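Local coordinates for protein glycerol dehydrogenase (PDB 1TA9) that oxidises glycerol to dihydroxyacetone with NAD(+) in the assimilation of glycerol, probably with the aid of a catalytic zinc ion, at residues K109-D112 against S113-N117; D214-V217 against I218-P222; N293-E296 against A297-M301. One frame throughout, in Å; residues are numbered along the deposited sequence.

All three contacts are local, made between successive turns of one helix, and they differ by what surrounds them. Contact 1, near the end of helix 100-115, is half buried: one face packs on the parallel sheet of the nucleotide-binding domain, the other carries polar residues outward. Contact 2 is the short helix 215-220 directly after strand 210-214, buried except for an ionic outer edge. Contact 3, in helix 289-307, is wholly buried, and its charged group is answered by a second subunit. Contacts 2 and 3 touch through Ile218 and Val295, whereas contacts 1 and 2 come within about 5 Å at their nearest atoms without meeting. A serine or threonine hydroxyl bonds back to the helix backbone in contacts 1 and 3.

Contact 1. Residues K109-D112 against S113-N117; sequences KIVD and SLSQN
Backbone N-H groups of Ser113, Leu114, Ser115 and Gln116 bond to the carbonyls of Lys109, Ile110, Val111 and Asp112, a run of i to i+4 bonds near the end of helix 100-115. This helix is the crossover of the beta-alpha-beta unit formed with strands 93-98 and 120-125. On the sheet side Ile110 and Leu114 lie alongside each other, pointing the same way, with Ile110 CG2 4.2 Å from Leu114 CD1; Val152 and Ile150 of strand 148-153 lie against them. Val111 O takes two donors from one residue: Ser115 N at 2.9 Å, nearly in line with the carbonyl, and Ser115 OG at 3.1 Å, from above the carbonyl plane. The hydroxyl is turned beside its own backbone N (chi1 -69°), which bends it back over the preceding turn. An alanine here removes the hydroxyl, and Val111 O would probably be left with the single bond from the backbone N-H of that residue. Ser113 OG instead bonds to Tyr83 N, tying the turn to helix 82-86. Beyond the last turn the side chain of Asn117 folds back, its ND2 giving a nearly straight bond of 2.7 Å to Ser113 O, which lies almost in the amide plane.

Contact 2. Residues D214-V217 against I218-P222; sequences DTDV and IVRAP
Ile218 and Val219 reach back to Asp214 and Thr215 through their backbone N-H groups, opening the short helix 215-220 directly after strand 210-214 of the parallel sheet. Asp214 is its N-cap: OD2 accepts from Asp216 N at 2.9 Å, nearly along the C-O axis, and also from His77 N, while OD1 takes Phe79 N. Both carboxylate oxygens are therefore occupied, and the cap ties the start of the helix to the loop after strand 71-75.

The close-packed side is built by Ile218. Its CG1 is turned beside its own backbone N (chi1 -53°) and comes 3.4 Å from Asp214 O, while the side chain also lies against Phe291 and Val295 of helix 289-307. Val219 meets the same Phe291, and its CG1, between the backbone N and the carbonyl carbon, rests 3.4 Å from Asp216 O. Thr215 OG1 is hydrogen-bonded with Glu292 OE1. On another face, the side chain of Val217 comes within about 4 Å of that of Thr177, a probable NAD(+)-binding residue.

The outer edge is looser. Arg220 is exposed, and its extended chain runs past Asp216 O to bring NE 3.0 Å from Asp216 OD1, in a fairly straight bond (163°). OD1 lies in the guanidinium plane, yet NE approaches it from above the carboxylate, the two planes being 67° apart. The backbone frays here: the bonds of Arg220 N to Asp216 O and of Ala221 N to Val217 O are weak. Because Asp216 OD2 also pairs with Arg76 NE, the carboxylate links Arg220 in the last turn of the helix to Arg76 in the loop after strand 71-75, and standing between two arginines is likely to favour its ionised form.

Contact 3. Residues N293-E296 against A297-M301; sequences NVVE and ANTLM
Val295 and Thr299 stand side by side on helix 289-307, where the regular i to i+4 pattern gives way to a wider pi-type turn at residues 297-301. Thr299 OG1 sits beside its own backbone N (chi1 -39°), a torsion that carries the hydroxyl back to Val295 O at 2.8 Å. Thr299 N bonds to the same carbonyl at 3.0 Å, so the carbonyl is gripped by the hydroxyl and the N-H together. The widened turn is seen one residue on: Glu296 O accepts from Met301 N at 3.0 Å in a good i to i+5 bond (161°), whereas its bond from Leu300 N is weak.

Val294 and Asn298 also point the same way, with Val294 CG1 3.7 Å from Asn298 OD1. The amide of Asn298 turns its ND2 to Ala179 O, a neighbour that probably belongs to the NAD(+) site.

Glu296 is extended and reaches across the interface, where OE2 forms a salt bridge with Arg64 of a second subunit, another copy of this protein, and OE1 accepts from Ala259 N of that same subunit. These partners answer its buried charge. Leu300 lies alongside the same chain, its CD2 3.7 Å from Glu296 OE1. Met301 crosses it at about a right angle, and a bend at its last torsion (chi3 -124°) sets CE 3.5 Å from Glu296 CD.

Contact 1. Residues K109-D112 against S113-N117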
loop_
_atom_site.group_PDB
_atom_site.type_symbol
_atom_site.label_atom_id
_atom_site.label_comp_id
_atom_site.label_asym_id
_atom_site.label_seq_id
_atom_site.Cartn_x
_atom_site.Cartn_y
_atom_site.Cartn_z
ATOM N N LYS B 109 -2.055 53.004 14.363
ATOM C CA LYS B 109 -1.038 52.667 13.377
ATOM C C LYS B 109 -1.640 52.838 11.984
ATOM O O LYS B 109 -0.986 53.330 11.064
ATOM C CB LYS B 109 -0.565 51.225 13.577
ATOM C CG LYS B 109 0.031 50.961 14.955
ATOM C CD LYS B 109 0.452 49.505 15.108
ATOM C CE LYS B 109 0.923 49.207 16.523
ATOM N NZ LYS B 109 2.115 50.012 16.905
ATOM N N ILE B 110 -2.897 52.430 11.837
ATOM C CA ILE B 110 -3.589 52.552 10.563
ATOM C C ILE B 110 -3.797 54.032 10.241
ATOM O O ILE B 110 -3.478 54.488 9.143
ATOM C CB ILE B 110 -4.956 51.826 10.611
ATOM C CG1 ILE B 110 -4.727 50.318 10.788
ATOM C CG2 ILE B 110 -5.752 52.110 9.342
ATOM C CD1 ILE B 110 -5.996 49.519 10.988
ATOM N N VAL B 111 -4.318 54.780 11.210
ATOM C CA VAL B 111 -4.567 56.204 11.024
ATOM C C VAL B 111 -3.292 56.937 10.617
ATOM O O VAL B 111 -3.295 57.717 9.668
ATOM C CB VAL B 111 -5.128 56.846 12.315
ATOM C CG1 VAL B 111 -5.344 58.343 12.111
ATOM C CG2 VAL B 111 -6.438 56.172 12.697
ATOM N N ASP B 112 -2.201 56.678 11.333
ATOM C CA ASP B 112 -0.925 57.319 11.035
ATOM C C ASP B 112 -0.487 57.092 9.593
ATOM O O ASP B 112 -0.049 58.024 8.920
ATOM C CB ASP B 112 0.165 56.810 11.983
ATOM C CG ASP B 112 0.010 57.350 13.395
ATOM O OD1 ASP B 112 0.781 56.930 14.285
ATOM O OD2 ASP B 112 -0.880 58.198 13.615
ATOM N N SER B 113 -0.604 55.853 9.122
ATOM C CA SER B 113 -0.212 55.512 7.759
ATOM C C SER B 113 -0.989 56.314 6.721
ATOM O O SER B 113 -0.407 56.868 5.789
ATOM C CB SER B 113 -0.426 54.015 7.506
ATOM O OG SER B 113 -0.136 53.682 6.160
ATOM N N LEU B 114 -2.306 56.372 6.885
ATOM C CA LEU B 114 -3.156 57.097 5.952
ATOM C C LEU B 114 -2.901 58.601 6.018
ATOM O O LEU B 114 -2.916 59.285 4.992
ATOM C CB LEU B 114 -4.628 56.789 6.246
ATOM C CG LEU B 114 -4.982 55.294 6.220
ATOM C CD1 LEU B 114 -6.470 55.108 6.493
ATOM C CD2 LEU B 114 -4.610 54.698 4.866
ATOM N N SER B 115 -2.663 59.110 7.226
ATOM C CA SER B 115 -2.396 60.536 7.421
ATOM C C SER B 115 -1.088 60.941 6.758
ATOM O O SER B 115 -1.035 61.917 6.014
ATOM C CB SER B 115 -2.326 60.870 8.912
ATOM O OG SER B 115 -3.600 60.756 9.518
ATOM N N GLN B 116 -0.033 60.182 7.037
ATOM C CA GLN B 116 1.284 60.452 6.474
ATOM C C GLN B 116 1.244 60.438 4.953
ATOM O O GLN B 116 2.217 60.810 4.296
ATOM C CB GLN B 116 2.289 59.407 6.965
ATOM C CG GLN B 116 2.494 59.404 8.467
ATOM C CD GLN B 116 3.299 58.210 8.945
ATOM O OE1 GLN B 116 3.544 58.053 10.141
ATOM N NE2 GLN B 116 3.712 57.357 8.012
ATOM N N ASN B 117 0.119 60.008 4.392
ATOM C CA ASN B 117 -0.025 59.953 2.947
ATOM C C ASN B 117 -1.077 60.905 2.378
ATOM O O ASN B 117 -1.576 60.701 1.269
ATOM C CB ASN B 117 -0.304 58.515 2.521
ATOM C CG ASN B 117 0.953 57.672 2.502
ATOM O OD1 ASN B 117 1.692 57.667 1.520
ATOM N ND2 ASN B 117 1.220 56.973 3.601
#

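Contact 2. Residues D214-V217 against I218-P222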
loop_
_atom_site.group_PDB
_atom_site.type_symbol
_atom_site.label_atom_id
_atom_site.label_comp_id
_atom_site.label_asym_id
_atom_site.label_seq_id
_atom_site.Cartn_x
_atom_site.Cartn_y
_atom_site.Cartn_z
ATOM N N ASP B 214 -2.956 42.364 10.563
ATOM C CA ASP B 214 -1.589 42.607 11.005
ATOM C C ASP B 214 -1.292 41.481 11.995
ATOM O O ASP B 214 -1.842 41.443 13.095
ATOM C CB ASP B 214 -1.480 43.978 11.683
ATOM C CG ASP B 214 -0.052 44.321 12.095
ATOM O OD1 ASP B 214 0.311 45.519 12.045
ATOM O OD2 ASP B 214 0.704 43.404 12.480
ATOM N N THR B 215 -0.433 40.551 11.593
ATOM C CA THR B 215 -0.121 39.406 12.436
ATOM C C THR B 215 0.685 39.708 13.700
ATOM O O THR B 215 0.811 38.847 14.573
ATOM C CB THR B 215 0.568 38.306 11.616
ATOM O OG1 THR B 215 1.664 38.863 10.885
ATOM C CG2 THR B 215 -0.427 37.692 10.630
ATOM N N ASP B 216 1.226 40.918 13.814
ATOM C CA ASP B 216 1.958 41.262 15.028
ATOM C C ASP B 216 0.907 41.497 16.106
ATOM O O ASP B 216 1.124 41.215 17.287
ATOM C CB ASP B 216 2.806 42.518 14.834
ATOM C CG ASP B 216 3.719 42.785 16.019
ATOM O OD1 ASP B 216 3.415 43.693 16.822
ATOM O OD2 ASP B 216 4.735 42.070 16.155
ATOM N N VAL B 217 -0.242 42.016 15.689
ATOM C CA VAL B 217 -1.342 42.253 16.614
ATOM C C VAL B 217 -1.937 40.900 17.005
ATOM O O VAL B 217 -2.252 40.652 18.172
ATOM C CB VAL B 217 -2.441 43.109 15.963
ATOM C CG1 VAL B 217 -3.653 43.203 16.889
ATOM C CG2 VAL B 217 -1.899 44.498 15.650
ATOM N N ILE B 218 -2.078 40.021 16.020
ATOM C CA ILE B 218 -2.639 38.700 16.266
ATOM C C ILE B 218 -1.773 37.860 17.214
ATOM O O ILE B 218 -2.288 37.248 18.152
ATOM C CB ILE B 218 -2.830 37.912 14.936
ATOM C CG1 ILE B 218 -3.643 38.739 13.934
ATOM C CG2 ILE B 218 -3.525 36.592 15.213
ATOM C CD1 ILE B 218 -4.998 39.205 14.447
ATOM N N VAL B 219 -0.462 37.842 16.989
ATOM C CA VAL B 219 0.428 37.034 17.824
ATOM C C VAL B 219 0.520 37.536 19.269
ATOM O O VAL B 219 0.868 36.773 20.169
ATOM C CB VAL B 219 1.855 36.951 17.216
ATOM C CG1 VAL B 219 2.647 38.204 17.543
ATOM C CG2 VAL B 219 2.573 35.698 17.725
ATOM N N ARG B 220 0.199 38.811 19.484
ATOM C CA ARG B 220 0.245 39.411 20.821
ATOM C C ARG B 220 -1.019 39.152 21.636
ATOM O O ARG B 220 -1.039 39.362 22.847
ATOM C CB ARG B 220 0.465 40.926 20.718
ATOM C CG ARG B 220 1.874 41.343 20.329
ATOM C CD ARG B 220 1.940 42.851 20.085
ATOM N NE ARG B 220 3.296 43.303 19.774
ATOM C CZ ARG B 220 4.257 43.465 20.680
ATOM N NH1 ARG B 220 4.016 43.213 21.961
ATOM N NH2 ARG B 220 5.460 43.880 20.305
ATOM N N ALA B 221 -2.076 38.700 20.978
ATOM C CA ALA B 221 -3.330 38.434 21.677
ATOM C C ALA B 221 -3.268 37.102 22.422
ATOM O O ALA B 221 -2.491 36.217 22.064
ATOM C CB ALA B 221 -4.479 38.417 20.682
ATOM N N PRO B 222 -4.082 36.949 23.482
ATOM C CA PRO B 222 -4.097 35.700 24.253
ATOM C C PRO B 222 -4.376 34.524 23.321
ATOM O O PRO B 222 -5.274 34.592 22.485
ATOM C CB PRO B 222 -5.227 35.926 25.248
ATOM C CG PRO B 222 -5.151 37.406 25.491
ATOM C CD PRO B 222 -4.972 37.953 24.094
#

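Contact 3. Residues N293-E296 against A297-M301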
loop_
_atom_site.group_PDB
_atom_site.type_symbol
_atom_site.label_atom_id
_atom_site.label_comp_id
_atom_site.label_asym_id
_atom_site.label_seq_id
_atom_site.Cartn_x
_atom_site.Cartn_y
_atom_site.Cartn_z
ATOM N N ASN B 293 0.257 30.552 8.855
ATOM C CA ASN B 293 -0.558 29.630 8.068
ATOM C C ASN B 293 -1.935 29.447 8.691
ATOM O O ASN B 293 -2.953 29.408 7.991
ATOM C CB ASN B 293 0.109 28.256 7.955
ATOM C CG ASN B 293 1.344 28.274 7.084
ATOM O OD1 ASN B 293 1.525 29.166 6.250
ATOM N ND2 ASN B 293 2.197 27.270 7.256
ATOM N N VAL B 294 -1.962 29.328 10.013
ATOM C CA VAL B 294 -3.219 29.137 10.721
ATOM C C VAL B 294 -4.043 30.421 10.735
ATOM O O VAL B 294 -5.274 30.373 10.754
ATOM C CB VAL B 294 -2.965 28.619 12.155
ATOM C CG1 VAL B 294 -4.276 28.516 12.927
ATOM C CG2 VAL B 294 -2.299 27.247 12.074
ATOM N N VAL B 295 -3.379 31.573 10.723
ATOM C CA VAL B 295 -4.127 32.824 10.674
ATOM C C VAL B 295 -4.849 32.819 9.326
ATOM O O VAL B 295 -6.023 33.195 9.235
ATOM C CB VAL B 295 -3.203 34.064 10.776
ATOM C CG1 VAL B 295 -3.987 35.327 10.431
ATOM C CG2 VAL B 295 -2.648 34.179 12.195
ATOM N N GLU B 296 -4.159 32.368 8.278
ATOM C CA GLU B 296 -4.794 32.312 6.962
ATOM C C GLU B 296 -5.929 31.283 6.963
ATOM O O GLU B 296 -6.994 31.526 6.407
ATOM C CB GLU B 296 -3.792 31.955 5.848
ATOM C CG GLU B 296 -4.447 32.040 4.465
ATOM C CD GLU B 296 -3.664 31.372 3.347
ATOM O OE1 GLU B 296 -4.312 30.975 2.353
ATOM O OE2 GLU B 296 -2.423 31.251 3.439
ATOM N N ALA B 297 -5.702 30.133 7.589
ATOM C CA ALA B 297 -6.726 29.093 7.640
ATOM C C ALA B 297 -7.958 29.558 8.418
ATOM O O ALA B 297 -9.095 29.328 8.002
ATOM C CB ALA B 297 -6.157 27.828 8.278
ATOM N N ASN B 298 -7.722 30.220 9.545
ATOM C CA ASN B 298 -8.805 30.709 10.389
ATOM C C ASN B 298 -9.605 31.838 9.757
ATOM O O ASN B 298 -10.790 32.003 10.044
ATOM C CB ASN B 298 -8.248 31.225 11.722
ATOM C CG ASN B 298 -7.871 30.111 12.675
ATOM O OD1 ASN B 298 -7.883 28.935 12.314
ATOM N ND2 ASN B 298 -7.528 30.480 13.903
ATOM N N THR B 299 -8.952 32.621 8.909
ATOM C CA THR B 299 -9.598 33.777 8.300
ATOM C C THR B 299 -9.995 33.609 6.840
ATOM O O THR B 299 -11.181 33.559 6.518
ATOM C CB THR B 299 -8.687 35.013 8.430
ATOM O OG1 THR B 299 -8.061 35.003 9.722
ATOM C CG2 THR B 299 -9.503 36.293 8.298
ATOM N N LEU B 300 -9.009 33.523 5.955
ATOM C CA LEU B 300 -9.296 33.385 4.528
ATOM C C LEU B 300 -9.897 32.040 4.128
ATOM O O LEU B 300 -10.984 31.990 3.542
ATOM C CB LEU B 300 -8.027 33.628 3.704
ATOM C CG LEU B 300 -8.148 33.519 2.179
ATOM C CD1 LEU B 300 -9.070 34.607 1.641
ATOM C CD2 LEU B 300 -6.767 33.639 1.559
ATOM N N MET B 301 -9.203 30.950 4.442
ATOM C CA MET B 301 -9.688 29.625 4.065
ATOM C C MET B 301 -11.029 29.267 4.695
ATOM O O MET B 301 -11.973 28.876 4.003
ATOM C CB MET B 301 -8.648 28.562 4.419
ATOM C CG MET B 301 -7.328 28.712 3.677
ATOM S SD MET B 301 -6.180 27.431 4.185
ATOM C CE MET B 301 -4.747 28.408 4.748
#